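Local coordinates for protein butyryl-CoA dehydrogenase (Marinomonas mediterranea, PDB 6CXT) that belongs to the acyl-CoA dehydrogenase family of flavoproteins, binds flavin-adenine dinucleotide and forms an assembly of several copies of the chain, at residues Asn351-Lys354 against Asp355-Ser359; Ala303-Ser307 against Gln308-Asn312. All coordinates share one frame; numbering follows the deposited sequence.

How the contacts relate
Both contacts are local, each between residues a few places apart, and both belong to the C-terminal domain of the acyl-CoA dehydrogenase fold. Contact 2 comes first along the chain, at the end of helix 279-306 and in the loop after it; helix 313-338 follows, and contact 1 is the short helix 351-359 beyond. Their centres lie 28 Å apart and their nearest atoms about 16 Å, so the two do not meet directly. Contact 1 is largely buried, and G358 lies about 5 Å from a bound FAD at the nearest approach. Contact 2 sits nearer the surface, its centre about 18 Å from the centre of the chain, with the side chain of D311 about 8 Å from the ligand FK4.

Contact 1: Asn351-Lys354 against Asp355-Ser359; sequences NSIK and DALGS. With EDO (1,2-ethanediol), chain E.
Three successive i to i+4 backbone bonds tie N351-K354 to D355-S359: D355 N donates to N351 O at 2.9 Å, A356 N to S352 O and L357 N to I353 O. Their N-H...O angles of 150-156° fit one unbroken helix. The D355 carboxylate carries the polar side-chain network. Its CG lies anti to its own carbonyl carbon (chi1 -64°), which turns the group back along the helix toward N351. A water molecule donates to N351 OD1 at 3.0 Å and to D355 OD1 at 2.8 Å, bridging the two side chains one turn apart. D355 OD1 also accepts from the backbone N of L204, while OD2 accepts a 2.7 Å bond from O2 of a 1,2-ethanediol molecule, probably from the crystallisation liquor. K354 bends at chi3 (-74°) and folds back to N351, where NZ makes a weak 3.3 Å bond to OD1. Near the end of the helix, S359 OG donates to A356 O at 2.7 Å, reaching a lone pair in the carbonyl plane.

On another side the I353 and L357 side chains run alongside each other, CG1 of I353 3.9 Å from CD1 of L357. I353 also packs on L357 of a second subunit, and L357 on I335 of that subunit, so this apolar ridge faces a subunit interface. S352 OG is hydrogen-bonded to D257 OD1, and A356 packs on F327 of helix 313-338. The arrangement is a short, largely buried helix in the C-terminal domain of the acyl-CoA dehydrogenase fold, wedged between its own helical bundle and a partner subunit beside the FAD site.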
# COMPACT_ATOMS: atom_id res chain seq x y z
N ASN B 351 2.78 -12.51 -18.93
CA ASN B 351 3.88 -11.66 -19.50
C ASN B 351 3.86 -10.23 -18.97
O ASN B 351 4.91 -9.59 -18.89
CB ASN B 351 3.83 -11.61 -21.02
CG ASN B 351 4.37 -12.86 -21.62
OD1 ASN B 351 5.30 -13.48 -21.09
ND2 ASN B 351 3.76 -13.28 -22.67
N SER B 352 2.71 -9.74 -18.52
CA SER B 352 2.68 -8.39 -18.02
C SER B 352 3.58 -8.27 -16.80
O SER B 352 4.36 -7.30 -16.76
CB SER B 352 1.24 -7.93 -17.64
OG SER B 352 0.54 -7.98 -18.83
N ILE B 353 3.46 -9.15 -15.79
CA ILE B 353 4.29 -8.96 -14.59
C ILE B 353 5.79 -9.11 -14.94
O ILE B 353 6.64 -8.37 -14.41
CB ILE B 353 3.92 -9.87 -13.38
CG1 ILE B 353 4.69 -9.49 -12.10
CG2 ILE B 353 4.09 -11.38 -13.72
CD1 ILE B 353 4.62 -7.99 -11.65
N LYS B 354 6.10 -10.09 -15.79
CA LYS B 354 7.51 -10.37 -16.16
C LYS B 354 8.13 -9.16 -16.84
O LYS B 354 9.28 -8.80 -16.56
CB LYS B 354 7.58 -11.63 -17.05
CG LYS B 354 7.23 -12.90 -16.26
CD LYS B 354 7.55 -14.14 -17.08
CE LYS B 354 6.51 -14.31 -18.17
NZ LYS B 354 7.01 -15.41 -19.04
N ASP B 355 7.36 -8.52 -17.70
CA ASP B 355 7.82 -7.35 -18.44
C ASP B 355 7.82 -6.13 -17.59
O ASP B 355 8.75 -5.32 -17.68
CB ASP B 355 6.94 -7.11 -19.70
CG ASP B 355 7.06 -8.27 -20.69
OD1 ASP B 355 7.97 -9.16 -20.56
OD2 ASP B 355 6.25 -8.31 -21.64
N ALA B 356 6.79 -6.00 -16.74
CA ALA B 356 6.64 -4.83 -15.89
C ALA B 356 7.81 -4.68 -14.91
O ALA B 356 8.25 -3.55 -14.62
CB ALA B 356 5.31 -4.85 -15.10
N LEU B 357 8.30 -5.81 -14.41
CA LEU B 357 9.37 -5.76 -13.43
C LEU B 357 10.68 -5.20 -14.08
O LEU B 357 11.51 -4.65 -13.35
CB LEU B 357 9.61 -7.11 -12.78
CG LEU B 357 8.53 -7.37 -11.69
CD1 LEU B 357 8.45 -8.86 -11.32
CD2 LEU B 357 8.79 -6.48 -10.45
N GLY B 358 10.83 -5.37 -15.38
CA GLY B 358 11.91 -4.69 -16.15
C GLY B 358 11.70 -3.17 -16.13
O GLY B 358 12.66 -2.42 -15.89
N SER B 359 10.45 -2.73 -16.33
CA SER B 359 10.14 -1.31 -16.54
C SER B 359 10.44 -0.43 -15.30
O SER B 359 10.63 0.79 -15.47
CB SER B 359 8.71 -1.10 -17.01
OG SER B 359 7.82 -1.19 -15.87
C1 EDO E . 8.48 -10.92 -25.04
O1 EDO E . 9.28 -10.02 -25.83
C2 EDO E . 7.05 -10.42 -24.74
O2 EDO E . 7.22 -9.18 -24.01
O HOH W 1 7.78 -11.90 -20.77

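Contact 2: Ala303-Ser307 against Gln308-Asn312; sequences AWQKS and QDVDN
Q308 folds back over W304. Its NE2 donates to W304 O at 3.0 Å with an N-H...O angle of 160°, and the acceptor lies in the amide plane. A bend at chi2 (-47°) brings that amide nearly parallel to the indole, 8° between planes; NE2 stands 3.3 Å above the indole plane, offset toward its rim. Q308 CG adds a CH-pi contact, 3.7 Å from the centroid of the six-membered ring. Q308 N is satisfied by Q305 O at 2.9 Å, although this donor stands well above the carbonyl plane.

Q305 extends past N312 in the opposite direction and crosses V310, whose CG2 meets Q305 CG at 3.8 Å. Q305 OE1 accepts from a water at 2.6 Å; the same water gives only a weak bond to D311 O. N312 lays its amide against K306. N312 ND2 is hydrogen-bonded to D240 OD2, and K306 NZ forms a salt bridge with the same oxygen. D311 is held by a salt bridge to R376 and by T313 OG1.

Helix 279-306 ends in a turn where D309 takes positive phi. N312 occupies the N-cap position of helix 313-338, but its side chain makes no capping bond, ND2 turning to D240 instead. A303 and S307 pack against I64 of helix 64-77, and W304 meets F3 of a third subunit edge-to-face.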
# COMPACT_ATOMS: atom_id res chain seq x y z
N ALA B 303 4.42 14.46 -22.15
CA ALA B 303 4.69 14.64 -23.58
C ALA B 303 4.36 16.07 -24.01
O ALA B 303 5.12 16.69 -24.75
CB ALA B 303 3.92 13.63 -24.43
N TRP B 304 3.24 16.60 -23.54
CA TRP B 304 2.89 17.99 -23.85
C TRP B 304 3.93 18.94 -23.30
O TRP B 304 4.33 19.90 -23.97
CB TRP B 304 1.49 18.36 -23.29
CG TRP B 304 1.19 19.82 -23.44
CD1 TRP B 304 0.67 20.43 -24.54
CD2 TRP B 304 1.41 20.83 -22.47
NE1 TRP B 304 0.54 21.78 -24.31
CE2 TRP B 304 0.98 22.06 -23.05
CE3 TRP B 304 1.89 20.84 -21.15
CZ2 TRP B 304 1.04 23.28 -22.37
CZ3 TRP B 304 1.95 22.07 -20.47
CH2 TRP B 304 1.52 23.27 -21.09
N GLN B 305 4.33 18.73 -22.06
CA GLN B 305 5.26 19.64 -21.42
C GLN B 305 6.63 19.63 -22.12
O GLN B 305 7.30 20.68 -22.24
CB GLN B 305 5.43 19.34 -19.94
CG GLN B 305 5.60 20.63 -19.17
CD GLN B 305 6.11 20.42 -17.78
OE1 GLN B 305 6.88 19.47 -17.50
NE2 GLN B 305 5.71 21.30 -16.89
N LYS B 306 7.05 18.43 -22.56
CA LYS B 306 8.31 18.27 -23.29
C LYS B 306 8.30 19.08 -24.58
O LYS B 306 9.35 19.51 -25.03
CB LYS B 306 8.60 16.78 -23.56
CG LYS B 306 10.02 16.53 -24.04
CD LYS B 306 10.34 15.02 -24.12
CE LYS B 306 11.54 14.78 -25.04
NZ LYS B 306 12.71 15.57 -24.58
N SER B 307 7.13 19.29 -25.17
CA SER B 307 6.99 20.15 -26.35
C SER B 307 7.00 21.66 -26.04
O SER B 307 6.88 22.43 -26.97
CB SER B 307 5.66 19.83 -27.06
OG SER B 307 5.58 18.45 -27.39
N GLN B 308 7.09 22.07 -24.77
CA GLN B 308 6.98 23.49 -24.37
C GLN B 308 8.30 24.20 -24.07
O GLN B 308 8.30 25.39 -23.72
CB GLN B 308 6.07 23.68 -23.12
CG GLN B 308 4.66 23.13 -23.25
CD GLN B 308 3.98 23.51 -24.56
OE1 GLN B 308 3.75 24.68 -24.82
NE2 GLN B 308 3.62 22.51 -25.37
N ASP B 309 9.42 23.52 -24.15
CA ASP B 309 10.70 24.18 -23.80
C ASP B 309 10.64 24.90 -22.42
O ASP B 309 10.81 26.12 -22.29
CB ASP B 309 11.16 25.13 -24.93
CG ASP B 309 12.63 24.96 -25.27
OD1 ASP B 309 13.21 23.89 -24.95
OD2 ASP B 309 13.19 25.89 -25.88
N VAL B 310 10.31 24.10 -21.41
CA VAL B 310 10.44 24.43 -19.99
C VAL B 310 11.23 23.22 -19.46
O VAL B 310 11.50 22.29 -20.23
CB VAL B 310 9.06 24.60 -19.31
CG1 VAL B 310 8.35 25.85 -19.85
CG2 VAL B 310 8.18 23.35 -19.50
N ASP B 311 11.65 23.21 -18.21
CA ASP B 311 12.34 22.02 -17.73
C ASP B 311 11.17 21.04 -17.53
O ASP B 311 10.31 21.29 -16.68
CB ASP B 311 13.08 22.26 -16.40
CG ASP B 311 13.78 21.01 -15.89
OD1 ASP B 311 13.58 19.94 -16.50
OD2 ASP B 311 14.55 21.09 -14.90
N ASN B 312 11.08 20.00 -18.36
CA ASN B 312 10.01 18.98 -18.19
C ASN B 312 10.46 17.71 -17.48
O ASN B 312 9.77 16.72 -17.56
CB ASN B 312 9.44 18.58 -19.53
CG ASN B 312 10.53 18.11 -20.46
OD1 ASN B 312 11.11 18.92 -21.22
ND2 ASN B 312 10.86 16.85 -20.39
O HOH W 2 8.11 19.05 -15.27